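Local coordinates for EscD/YscD/HrpQ family type III secretion system inner membrane ring protein (Pseudomonas aeruginosa, PDB 6UID) that forms part of the inner membrane ring of the type III secretion system, its cytoplasmic domain probably linking the basal body to the sorting platform, at residues P32-L37 against A45-V50; L49-D54 against L93-C98; L61-A64 against E68-Q71. All coordinates share one frame; numbering follows the deposited sequence. Where two conformers were deposited one is given.

Overall arrangement
The three contacts lie within one forkhead-associated-like beta sandwich and follow one another through its two sheets. Interaction 1 comes first along the chain and joins two loops at the surface, the second of which runs into strand 49-54. Interaction 2, whose centre is about 12 Å from that of interaction 1, takes over at Leu49 and crosses the interior from that strand to strand 93-98 of the six-stranded sheet. Interaction 3 is nested inside the long connection that interaction 2 closes, its centre about 10 Å away; strand 57-63, from which Trp63 comes, is the sheet neighbour of strand 49-54. Interactions 2 and 3 thus both bridge the two sheets of this helix-free sandwich.

Interaction 1: residues P32-L37 against A45-V50; sequences PLQADL and AAVHLV
Gln34 lies against Val47 where two loops meet at one end of the forkhead-associated-like beta sandwich, the first between strands 24-29 and 37-38, the second leading into strand 49-54. The close part of the contact is aliphatic. CG2 of Val47 comes within 3.5 Å of Gln34 CB, and the two side chains cross at about a right angle. Valine suits this position because its branching at CB lets one methyl reach the glutamine while the other points elsewhere: CG1 is anti to the backbone N (chi1 180°), and CG2 takes the place beside that N, on the glutamine side.

The outer part is looser. Ala46 CB stands 3.8 Å from Gln34 NE2, a plain van der Waals approach at the exposed end of the glutamine, whose amide nitrogen is hydrogen-bonded to Asp31 instead. Ala35 adds only a distant touch on the backbone of Ala46. The small side chains of both alanines suit loops that come this near. No hydrogen bond joins the segments directly; backbone bonds of Ala45 with Ser30 and Ala46 with Asp31 help fix the second loop, as does His48, whose NE2 bonds Cys90 O. On its other nitrogen, His48 ND1 accepts from Ala45 N at 3.1 Å, the donor lying 20° out of the ring plane.

Interaction 2: residues L49-D54 against L93-C98; sequences LVLEVD and LRWTFC. Unlike the reference sequence in segment 93-98: Thr96 (reference Ala).
Leu49 and Leu51 reach across the interior of a forkhead-associated-like beta sandwich to meet Trp95, joining strand 49-54 of the four-stranded sheet to strand 93-98 of the six-stranded one. The nearest approach is made by Leu49 CD2, 3.5 Å from Trp95 NE1 and also against CE2 and CZ2, so one methyl sits obliquely by the NE1-CE2-CZ2 side of the indole. That same methyl touches Leu93 CD2 at 3.9 Å and is therefore shared between two residues of the opposing strand. Farther along the indole, Leu51 CD1 meets the six-membered ring at CH2, 3.8 Å away, the two side chains coming from opposite directions.

The torsions explain the reach. Trp95 CG sits between its backbone N and carbonyl carbon (chi1 63°), and from there the indole spans much of the gap between the sheets. Leu49 extends CG anti to its N (chi1 -179°), which carries CD2 across to the indole.

Backbone spacing accounts for the need for such large groups: the strand axes approach no closer than 11.6 Å and run nearly parallel, at 17°. This separation belongs to facing sheets, bridged by side chains, and a broad indole meeting two branched leucines of the facing strand suits it well. In the next shell, Leu60 packs on Leu49, Leu28 on Leu51, Ile7 on Trp95 and Phe9 on Leu93, so both sheets contribute apolar surface around the four buried residues. Strand 49-54 is itself held between its neighbours by backbone hydrogen bonds, among them those of Leu51 with Val26 and Val50 with Leu61. The other methyl of Leu51, CD2, stands 4.2 Å from Trp95 CZ2.

Interaction 3: residues L61-A64 against E68-Q71; sequences LEWA and EPRQ
The backbones of Trp63 and Pro69 approach to 7.4 Å between their CA atoms, with no hydrogen bond directly between the segments, so side chains bridge the gap. Pro69 CD lies over one face of the Trp63 indole, 3.3 Å from the centroid of the five-membered ring and only 11° off its normal. This is a CH-pi contact: the C-H groups of CD, next to the electron-withdrawing proline nitrogen, are somewhat polarised and suit the electron-rich indole. Pro69 CG continues the coverage toward the six-membered ring, coming 3.6 Å from Trp63 CD2. The compact, conformationally restricted pyrrolidine sets CD and CG together against the aromatic face.

Glu68 lies alongside the indole, pointing the same way, with its carboxylate plane turned 68° from the ring. Its CB points away from the tryptophan, but a bend at chi2 (87°) brings OE1 back. A water links the polar groups: it accepts from Trp63 NE1 at 3.1 Å, in the ring plane, and lies 2.6 Å from Glu68 OE1, an acceptor for it. The indole N-H thus has a water as its acceptor.

Trp63 ends strand 57-63 at the border of the four-stranded sheet and also packs on Cys90 of strand 88-90, while Pro69 belongs to the region of strand 69-71, which lies between 88-90 and 74-75 in the six-stranded sheet; the contact thus spans the turn between the two sheets.

Interaction 1: residues P32-L37 against A45-V50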
ATOM      1  N   PRO A  32      14.335   9.945   1.850  1.00 17.03           N
ATOM      2  CA  PRO A  32      14.444  10.277   0.424  1.00 16.86           C
ATOM      3  C   PRO A  32      15.671   9.694  -0.269  1.00 20.28           C
ATOM      4  O   PRO A  32      15.662   9.614  -1.504  1.00 25.57           O
ATOM      5  CB  PRO A  32      14.443  11.813   0.411  1.00 19.14           C
ATOM      6  CG  PRO A  32      14.842  12.216   1.767  1.00 25.74           C
ATOM      7  CD  PRO A  32      14.425  11.135   2.715  1.00 21.95           C
ATOM      8  N   LEU A  33      16.704   9.255   0.462  1.00 17.47           N
ATOM      9  CA  LEU A  33      17.822   8.583  -0.199  1.00 21.71           C
ATOM     10  C   LEU A  33      17.436   7.192  -0.695  1.00 22.16           C
ATOM     11  O   LEU A  33      18.023   6.705  -1.671  1.00 27.06           O
ATOM     12  CB  LEU A  33      19.016   8.464   0.744  1.00 20.60           C
ATOM     13  CG  LEU A  33      19.968   9.665   0.780  1.00 38.93           C
ATOM     14  CD1 LEU A  33      19.223  10.944   1.011  1.00 30.16           C
ATOM     15  CD2 LEU A  33      20.990   9.462   1.882  1.00 45.05           C
ATOM     16  N   GLN A  34      16.449   6.549  -0.054  1.00 16.53           N
ATOM     17  CA  GLN A  34      16.113   5.157  -0.314  1.00 18.92           C
ATOM     18  C   GLN A  34      14.744   4.966  -0.933  1.00 17.87           C
ATOM     19  O   GLN A  34      14.440   3.850  -1.382  1.00 23.12           O
ATOM     20  CB  GLN A  34      16.154   4.365   0.997  1.00 16.84           C
ATOM     21  CG  GLN A  34      17.496   4.405   1.703  1.00 19.49           C
ATOM     22  CD  GLN A  34      17.541   3.437   2.857  1.00 22.52           C
ATOM     23  OE1 GLN A  34      17.670   2.222   2.660  1.00 25.39           O
ATOM     24  NE2 GLN A  34      17.378   3.953   4.062  1.00 22.79           N
ATOM     25  N   ALA A  35      13.900   5.987  -0.954  1.00 15.45           N
ATOM     26  CA  ALA A  35      12.508   5.852  -1.355  1.00 16.22           C
ATOM     27  C   ALA A  35      12.227   6.560  -2.671  1.00 16.64           C
ATOM     28  O   ALA A  35      12.578   7.738  -2.849  1.00 19.62           O
ATOM     29  CB  ALA A  35      11.588   6.411  -0.270  1.00 18.94           C
ATOM     30  N   ASP A  36      11.590   5.831  -3.582  1.00 15.23           N
ATOM     31  CA  ASP A  36      11.096   6.398  -4.832  1.00 15.54           C
ATOM     32  C   ASP A  36       9.862   7.256  -4.609  1.00 16.69           C
ATOM     33  O   ASP A  36       9.678   8.281  -5.284  1.00 21.02           O
ATOM     34  CB  ASP A  36      10.791   5.257  -5.793  1.00 16.37           C
ATOM     35  CG  ASP A  36      12.014   4.393  -6.039  1.00 19.67           C
ATOM     36  OD1 ASP A  36      13.004   4.938  -6.549  1.00 17.90           O
ATOM     37  OD2 ASP A  36      12.056   3.212  -5.650  1.00 17.28           O
ATOM     38  N   LEU A  37       8.991   6.843  -3.686  1.00 15.64           N
ATOM     39  CA  LEU A  37       7.809   7.587  -3.280  1.00 15.04           C
ATOM     40  C   LEU A  37       8.011   7.912  -1.802  1.00 16.51           C
ATOM     41  O   LEU A  37       8.067   7.004  -0.970  1.00 15.53           O
ATOM     42  CB  LEU A  37       6.554   6.744  -3.493  1.00 16.14           C
ATOM     43  CG  LEU A  37       6.322   6.231  -4.917  1.00 16.76           C
ATOM     44  CD1 LEU A  37       5.060   5.347  -5.024  1.00 18.87           C
ATOM     45  CD2 LEU A  37       6.250   7.397  -5.883  1.00 20.19           C
ATOM     46  N   ALA A  45       8.551   3.722   8.067  1.00 14.63           N
ATOM     47  CA  ALA A  45       9.958   3.376   8.100  1.00 15.30           C
ATOM     48  C   ALA A  45      10.719   4.017   6.940  1.00 14.96           C
ATOM     49  O   ALA A  45      10.136   4.420   5.929  1.00 14.81           O
ATOM     50  CB  ALA A  45      10.126   1.859   8.059  1.00 15.96           C
ATOM     51  N   ALA A  46      12.046   4.070   7.087  1.00 16.23           N
ATOM     52  CA  ALA A  46      12.909   4.614   6.036  1.00 15.65           C
ATOM     53  C   ALA A  46      12.603   3.979   4.682  1.00 17.40           C
ATOM     54  O   ALA A  46      12.419   4.681   3.670  1.00 15.22           O
ATOM     55  CB  ALA A  46      14.372   4.404   6.405  1.00 17.47           C
ATOM     56  N   VAL A  47      12.519   2.644   4.658  1.00 15.56           N
ATOM     57  CA  VAL A  47      11.911   1.889   3.562  1.00 13.83           C
ATOM     58  C   VAL A  47      10.771   1.093   4.173  1.00 14.39           C
ATOM     59  O   VAL A  47      10.991   0.138   4.938  1.00 17.69           O
ATOM     60  CB  VAL A  47      12.906   0.983   2.826  1.00 16.67           C
ATOM     61  CG1 VAL A  47      12.209   0.222   1.706  1.00 17.50           C
ATOM     62  CG2 VAL A  47      14.047   1.815   2.253  1.00 17.03           C
ATOM     63  N   HIS A  48       9.553   1.503   3.859  1.00 12.20           N
ATOM     64  CA  HIS A  48       8.359   0.951   4.473  1.00 12.39           C
ATOM     65  C   HIS A  48       7.756  -0.195   3.674  1.00 13.03           C
ATOM     66  O   HIS A  48       7.224  -1.148   4.262  1.00 14.48           O
ATOM     67  CB  HIS A  48       7.328   2.081   4.601  1.00 14.42           C
ATOM     68  CG  HIS A  48       6.217   1.768   5.547  1.00 14.32           C
ATOM     69  ND1 HIS A  48       6.361   1.866   6.915  1.00 16.84           N
ATOM     70  CD2 HIS A  48       4.953   1.358   5.321  1.00 18.34           C
ATOM     71  CE1 HIS A  48       5.229   1.496   7.490  1.00 17.27           C
ATOM     72  NE2 HIS A  48       4.357   1.197   6.550  1.00 16.69           N
ATOM     73  N   LEU A  49       7.794  -0.102   2.349  1.00 12.89           N
ATOM     74  CA  LEU A  49       7.160  -1.054   1.454  1.00 13.75           C
ATOM     75  C   LEU A  49       7.924  -1.041   0.140  1.00 12.73           C
ATOM     76  O   LEU A  49       8.346   0.020  -0.322  1.00 13.80           O
ATOM     77  CB  LEU A  49       5.707  -0.630   1.230  1.00 14.75           C
ATOM     78  CG  LEU A  49       4.831  -1.510   0.339  1.00 14.87           C
ATOM     79  CD1 LEU A  49       4.690  -2.879   0.950  1.00 16.74           C
ATOM     80  CD2 LEU A  49       3.460  -0.857   0.156  1.00 18.22           C
ATOM     81  N   VAL A  50       8.155  -2.220  -0.443  1.00 12.73           N
ATOM     82  CA  VAL A  50       8.822  -2.350  -1.727  1.00 13.59           C
ATOM     83  C   VAL A  50       7.943  -3.192  -2.627  1.00 13.34           C
ATOM     84  O   VAL A  50       7.536  -4.302  -2.250  1.00 13.49           O
ATOM     85  CB  VAL A  50      10.212  -2.995  -1.603  1.00 14.84           C
ATOM     86  CG1 VAL A  50      10.918  -2.979  -2.940  1.00 16.84           C
ATOM     87  CG2 VAL A  50      11.043  -2.270  -0.597  1.00 16.30           C
TER

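Interaction 2: residues L49-D54 against L93-C98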
ATOM      1  N   LEU A  49       7.794  -0.102   2.349  1.00 12.89           N
ATOM      2  CA  LEU A  49       7.160  -1.054   1.454  1.00 13.75           C
ATOM      3  C   LEU A  49       7.924  -1.041   0.140  1.00 12.73           C
ATOM      4  O   LEU A  49       8.346   0.020  -0.322  1.00 13.80           O
ATOM      5  CB  LEU A  49       5.707  -0.630   1.230  1.00 14.75           C
ATOM      6  CG  LEU A  49       4.831  -1.510   0.339  1.00 14.87           C
ATOM      7  CD1 LEU A  49       4.690  -2.879   0.950  1.00 16.74           C
ATOM      8  CD2 LEU A  49       3.460  -0.857   0.156  1.00 18.22           C
ATOM      9  N   VAL A  50       8.155  -2.220  -0.443  1.00 12.73           N
ATOM     10  CA  VAL A  50       8.822  -2.350  -1.727  1.00 13.59           C
ATOM     11  C   VAL A  50       7.943  -3.192  -2.627  1.00 13.34           C
ATOM     12  O   VAL A  50       7.536  -4.302  -2.250  1.00 13.49           O
ATOM     13  CB  VAL A  50      10.212  -2.995  -1.603  1.00 14.84           C
ATOM     14  CG1 VAL A  50      10.918  -2.979  -2.940  1.00 16.84           C
ATOM     15  CG2 VAL A  50      11.043  -2.270  -0.597  1.00 16.30           C
ATOM     16  N   LEU A  51       7.664  -2.666  -3.808  1.00 12.47           N
ATOM     17  CA  LEU A  51       6.888  -3.313  -4.844  1.00 12.42           C
ATOM     18  C   LEU A  51       7.728  -3.509  -6.100  1.00 13.88           C
ATOM     19  O   LEU A  51       8.701  -2.786  -6.351  1.00 13.76           O
ATOM     20  CB  LEU A  51       5.707  -2.421  -5.244  1.00 13.78           C
ATOM     21  CG  LEU A  51       4.835  -1.925  -4.100  1.00 13.92           C
ATOM     22  CD1 LEU A  51       3.843  -0.904  -4.629  1.00 16.79           C
ATOM     23  CD2 LEU A  51       4.132  -3.082  -3.423  1.00 15.84           C
ATOM     24  N   GLU A  52       7.324  -4.471  -6.921  1.00 12.58           N
ATOM     25  CA  GLU A  52       7.862  -4.659  -8.258  1.00 14.65           C
ATOM     26  C   GLU A  52       6.717  -4.460  -9.228  1.00 14.00           C
ATOM     27  O   GLU A  52       5.687  -5.153  -9.126  1.00 15.08           O
ATOM     28  CB  GLU A  52       8.472  -6.048  -8.425  1.00 18.66           C
ATOM     29  CG  GLU A  52       9.083  -6.278  -9.813  1.00 32.40           C
ATOM     30  N   VAL A  53       6.874  -3.516 -10.144  1.00 13.49           N
ATOM     31  CA  VAL A  53       5.826  -3.102 -11.070  1.00 14.49           C
ATOM     32  C   VAL A  53       6.232  -3.492 -12.487  1.00 15.86           C
ATOM     33  O   VAL A  53       7.354  -3.211 -12.924  1.00 15.76           O
ATOM     34  CB  VAL A  53       5.589  -1.579 -10.977  1.00 15.80           C
ATOM     35  CG1 VAL A  53       4.491  -1.129 -11.964  1.00 17.19           C
ATOM     36  CG2 VAL A  53       5.263  -1.142  -9.550  1.00 19.75           C
ATOM     37  N   ASP A  54       5.318  -4.091 -13.225  1.00 15.08           N
ATOM     38  CA  ASP A  54       5.532  -4.320 -14.648  1.00 15.05           C
ATOM     39  C   ASP A  54       4.210  -4.128 -15.374  1.00 14.43           C
ATOM     40  O   ASP A  54       3.187  -3.832 -14.763  1.00 15.52           O
ATOM     41  CB  ASP A  54       6.217  -5.662 -14.890  1.00 18.29           C
ATOM     42  CG  ASP A  54       5.449  -6.811 -14.313  1.00 21.92           C
ATOM     43  OD1 ASP A  54       4.211  -6.829 -14.485  1.00 20.61           O
ATOM     44  OD2 ASP A  54       6.083  -7.692 -13.683  1.00 27.12           O
ATOM     45  N   LEU A  93       0.181   3.139   6.416  1.00 13.63           N
ATOM     46  CA  LEU A  93      -0.002   3.447   5.008  1.00 13.52           C
ATOM     47  C   LEU A  93      -1.261   2.778   4.462  1.00 13.41           C
ATOM     48  O   LEU A  93      -1.474   1.569   4.658  1.00 14.11           O
ATOM     49  CB  LEU A  93       1.194   2.944   4.216  1.00 13.63           C
ATOM     50  CG  LEU A  93       1.122   3.090   2.701  1.00 14.76           C
ATOM     51  CD1 LEU A  93       1.124   4.541   2.313  1.00 19.25           C
ATOM     52  CD2 LEU A  93       2.278   2.346   2.079  1.00 16.11           C
ATOM     53  N   ARG A  94      -2.105   3.567   3.795  1.00 13.70           N
ATOM     54  CA  ARG A  94      -3.264   3.059   3.071  0.50 13.03           C
ATOM     55  C   ARG A  94      -3.164   3.529   1.621  1.00 14.17           C
ATOM     56  O   ARG A  94      -2.930   4.720   1.367  1.00 14.16           O
ATOM     57  CB  ARG A  94      -4.576   3.533   3.693  0.50 14.22           C
ATOM     58  CG  ARG A  94      -4.709   3.202   5.172  0.50 15.50           C
ATOM     59  CD  ARG A  94      -6.087   2.626   5.551  0.50 20.26           C
ATOM     60  NE  ARG A  94      -7.167   3.609   5.532  0.50 19.95           N
ATOM     61  CZ  ARG A  94      -8.414   3.364   5.946  0.50 12.81           C
ATOM     62  NH1 ARG A  94      -9.316   4.336   5.887  0.50 20.30           N
ATOM     63  NH2 ARG A  94      -8.769   2.150   6.422  0.50 19.15           N
ATOM     64  N   TRP A  95      -3.330   2.607   0.684  1.00 12.00           N
ATOM     65  CA  TRP A  95      -3.135   2.945  -0.718  1.00 13.67           C
ATOM     66  C   TRP A  95      -3.929   2.000  -1.599  1.00 12.91           C
ATOM     67  O   TRP A  95      -4.398   0.945  -1.157  1.00 12.79           O
ATOM     68  CB  TRP A  95      -1.646   2.877  -1.091  1.00 12.52           C
ATOM     69  CG  TRP A  95      -0.996   1.515  -0.971  1.00 11.50           C
ATOM     70  CD1 TRP A  95      -0.577   0.904   0.176  1.00 12.35           C
ATOM     71  CD2 TRP A  95      -0.654   0.636  -2.037  1.00 10.86           C
ATOM     72  NE1 TRP A  95      -0.001  -0.300  -0.120  1.00 12.84           N
ATOM     73  CE2 TRP A  95      -0.027  -0.487  -1.473  1.00 12.39           C
ATOM     74  CE3 TRP A  95      -0.813   0.690  -3.425  1.00 11.12           C
ATOM     75  CZ2 TRP A  95       0.436  -1.552  -2.250  1.00 12.69           C
ATOM     76  CZ3 TRP A  95      -0.342  -0.354  -4.200  1.00 11.96           C
ATOM     77  CH2 TRP A  95       0.252  -1.484  -3.611  1.00 13.38           C
ATOM     78  N   THR A  96      -4.083   2.379  -2.863  1.00 12.38           N
ATOM     79  CA  THR A  96      -4.584   1.471  -3.873  1.00 11.88           C
ATOM     80  C   THR A  96      -3.919   1.809  -5.196  1.00 12.96           C
ATOM     81  O   THR A  96      -3.258   2.846  -5.336  1.00 12.77           O
ATOM     82  CB  THR A  96      -6.100   1.544  -4.002  1.00 16.80           C
ATOM     83  OG1 THR A  96      -6.545   0.367  -4.700  1.00 25.28           O
ATOM     84  CG2 THR A  96      -6.498   2.804  -4.732  1.00 14.82           C
ATOM     85  N   PHE A  97      -4.097   0.949  -6.181  1.00 11.93           N
ATOM     86  CA  PHE A  97      -3.543   1.198  -7.498  1.00 12.58           C
ATOM     87  C   PHE A  97      -4.548   0.779  -8.551  1.00 12.64           C
ATOM     88  O   PHE A  97      -5.441  -0.040  -8.287  1.00 12.99           O
ATOM     89  CB  PHE A  97      -2.184   0.491  -7.699  1.00 12.25           C
ATOM     90  CG  PHE A  97      -2.293  -0.995  -7.941  1.00 12.10           C
ATOM     91  CD1 PHE A  97      -2.435  -1.849  -6.875  1.00 14.46           C
ATOM     92  CD2 PHE A  97      -2.257  -1.499  -9.224  1.00 13.44           C
ATOM     93  CE1 PHE A  97      -2.552  -3.239  -7.109  1.00 14.64           C
ATOM     94  CE2 PHE A  97      -2.383  -2.854  -9.459  1.00 15.85           C
ATOM     95  CZ  PHE A  97      -2.516  -3.711  -8.398  1.00 14.41           C
ATOM     96  N   CYS A  98      -4.380   1.290  -9.760  1.00 11.91           N
ATOM     97  CA  CYS A  98      -5.180   0.835 -10.888  1.00 14.08           C
ATOM     98  C   CYS A  98      -4.555   1.233 -12.208  1.00 14.00           C
ATOM     99  O   CYS A  98      -3.534   1.925 -12.268  1.00 13.23           O
ATOM    100  CB  CYS A  98      -6.628   1.326 -10.803  1.00 18.90           C
ATOM    101  SG  CYS A  98      -6.846   3.097 -11.017  1.00 20.48           S
TER

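Interaction 3: residues L61-A64 against E68-Q71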
ATOM      1  N   LEU A  61       7.017  -7.175  -2.509  1.00 13.92           N
ATOM      2  CA  LEU A  61       8.335  -7.765  -2.251  1.00 14.26           C
ATOM      3  C   LEU A  61       8.754  -7.746  -0.789  1.00 16.07           C
ATOM      4  O   LEU A  61       9.171  -8.783  -0.254  1.00 19.28           O
ATOM      5  CB  LEU A  61       9.423  -7.071  -3.086  1.00 16.99           C
ATOM      6  CG  LEU A  61       9.329  -7.259  -4.596  1.00 23.36           C
ATOM      7  CD1 LEU A  61      10.498  -6.537  -5.272  1.00 26.73           C
ATOM      8  CD2 LEU A  61       9.318  -8.713  -4.977  1.00 26.87           C
ATOM      9  N   GLU A  62       8.717  -6.587  -0.140  1.00 14.26           N
ATOM     10  CA  GLU A  62       9.312  -6.407   1.179  1.00 15.78           C
ATOM     11  C   GLU A  62       8.551  -5.319   1.917  1.00 14.06           C
ATOM     12  O   GLU A  62       7.869  -4.487   1.304  1.00 15.15           O
ATOM     13  CB  GLU A  62      10.782  -5.942   1.107  1.00 21.90           C
ATOM     14  CG  GLU A  62      11.686  -6.752   0.208  1.00 28.02           C
ATOM     15  CD  GLU A  62      13.056  -6.109   0.024  1.00 46.26           C
ATOM     16  OE1 GLU A  62      13.428  -5.243   0.844  1.00 38.81           O
ATOM     17  OE2 GLU A  62      13.751  -6.463  -0.950  1.00 47.60           O
ATOM     18  N   TRP A  63       8.686  -5.318   3.246  1.00 14.79           N
ATOM     19  CA  TRP A  63       8.044  -4.299   4.062  1.00 14.94           C
ATOM     20  C   TRP A  63       8.737  -4.168   5.414  1.00 16.05           C
ATOM     21  O   TRP A  63       9.503  -5.038   5.835  1.00 19.51           O
ATOM     22  CB  TRP A  63       6.566  -4.598   4.262  1.00 16.98           C
ATOM     23  CG  TRP A  63       6.308  -5.921   4.907  1.00 14.97           C
ATOM     24  CD1 TRP A  63       6.200  -6.172   6.241  1.00 16.27           C
ATOM     25  CD2 TRP A  63       6.146  -7.176   4.245  1.00 14.74           C
ATOM     26  NE1 TRP A  63       5.971  -7.514   6.458  1.00 17.11           N
ATOM     27  CE2 TRP A  63       5.925  -8.149   5.241  1.00 16.56           C
ATOM     28  CE3 TRP A  63       6.147  -7.563   2.907  1.00 14.86           C
ATOM     29  CZ2 TRP A  63       5.699  -9.497   4.931  1.00 17.43           C
ATOM     30  CZ3 TRP A  63       5.922  -8.895   2.612  1.00 16.41           C
ATOM     31  CH2 TRP A  63       5.710  -9.834   3.615  1.00 17.85           C
ATOM     32  N   ALA A  64       8.409  -3.072   6.095  1.00 17.18           N
ATOM     33  CA  ALA A  64       9.049  -2.710   7.351  1.00 20.40           C
ATOM     34  C   ALA A  64       8.740  -3.687   8.474  1.00 19.34           C
ATOM     35  O   ALA A  64       7.615  -4.160   8.621  1.00 19.64           O
ATOM     36  CB  ALA A  64       8.561  -1.332   7.789  1.00 29.09           C
ATOM     37  N   GLU A  68       2.480  -5.461   8.843  1.00 19.72           N
ATOM     38  CA  GLU A  68       2.044  -6.590   8.035  1.00 20.84           C
ATOM     39  C   GLU A  68       1.238  -6.028   6.866  1.00 18.72           C
ATOM     40  O   GLU A  68       0.214  -5.357   7.095  1.00 19.42           O
ATOM     41  CB  GLU A  68       1.178  -7.529   8.872  1.00 20.46           C
ATOM     42  CG  GLU A  68       0.654  -8.745   8.136  1.00 27.46           C
ATOM     43  CD  GLU A  68       1.634  -9.898   8.167  1.00 45.34           C
ATOM     44  OE1 GLU A  68       2.730  -9.766   7.590  1.00 33.90           O
ATOM     45  OE2 GLU A  68       1.309 -10.934   8.784  1.00 46.61           O
ATOM     46  N   PRO A  69       1.627  -6.290   5.625  1.00 15.09           N
ATOM     47  CA  PRO A  69       0.831  -5.807   4.495  1.00 14.77           C
ATOM     48  C   PRO A  69      -0.461  -6.604   4.397  1.00 15.12           C
ATOM     49  O   PRO A  69      -0.471  -7.832   4.557  1.00 15.72           O
ATOM     50  CB  PRO A  69       1.737  -6.069   3.290  1.00 16.49           C
ATOM     51  CG  PRO A  69       2.543  -7.271   3.710  1.00 19.68           C
ATOM     52  CD  PRO A  69       2.800  -7.069   5.194  1.00 18.37           C
ATOM     53  N   ARG A  70      -1.552  -5.885   4.172  1.00 13.30           N
ATOM     54  CA  ARG A  70      -2.872  -6.500   4.065  1.00 14.52           C
ATOM     55  C   ARG A  70      -3.571  -5.960   2.829  1.00 14.93           C
ATOM     56  O   ARG A  70      -3.337  -4.824   2.404  1.00 15.19           O
ATOM     57  CB  ARG A  70      -3.697  -6.243   5.303  1.00 15.20           C
ATOM     58  CG  ARG A  70      -3.079  -6.886   6.536  1.00 16.38           C
ATOM     59  CD  ARG A  70      -3.839  -6.574   7.809  1.00 19.76           C
ATOM     60  NE  ARG A  70      -3.164  -7.170   8.958  1.00 20.07           N
ATOM     61  CZ  ARG A  70      -3.367  -8.399   9.402  1.00 20.94           C
ATOM     62  NH1 ARG A  70      -4.264  -9.196   8.824  1.00 26.35           N
ATOM     63  NH2 ARG A  70      -2.659  -8.832  10.441  1.00 21.53           N
ATOM     64  N   GLN A  71      -4.414  -6.804   2.243  1.00 14.91           N
ATOM     65  CA  GLN A  71      -5.234  -6.442   1.098  1.00 13.61           C
ATOM     66  C   GLN A  71      -6.665  -6.750   1.506  1.00 14.15           C
ATOM     67  O   GLN A  71      -7.007  -7.907   1.781  1.00 15.67           O
ATOM     68  CB  GLN A  71      -4.807  -7.231  -0.132  1.00 13.30           C
ATOM     69  CG  GLN A  71      -5.692  -6.972  -1.324  1.00 14.61           C
ATOM     70  CD  GLN A  71      -5.201  -7.680  -2.551  1.00 15.56           C
ATOM     71  OE1 GLN A  71      -4.500  -7.110  -3.367  1.00 15.53           O
ATOM     72  NE2 GLN A  71      -5.551  -8.954  -2.669  1.00 20.47           N
TER
HETATM   73  O   HOH W   1       5.100  -9.475   8.664  1.00 29.72           O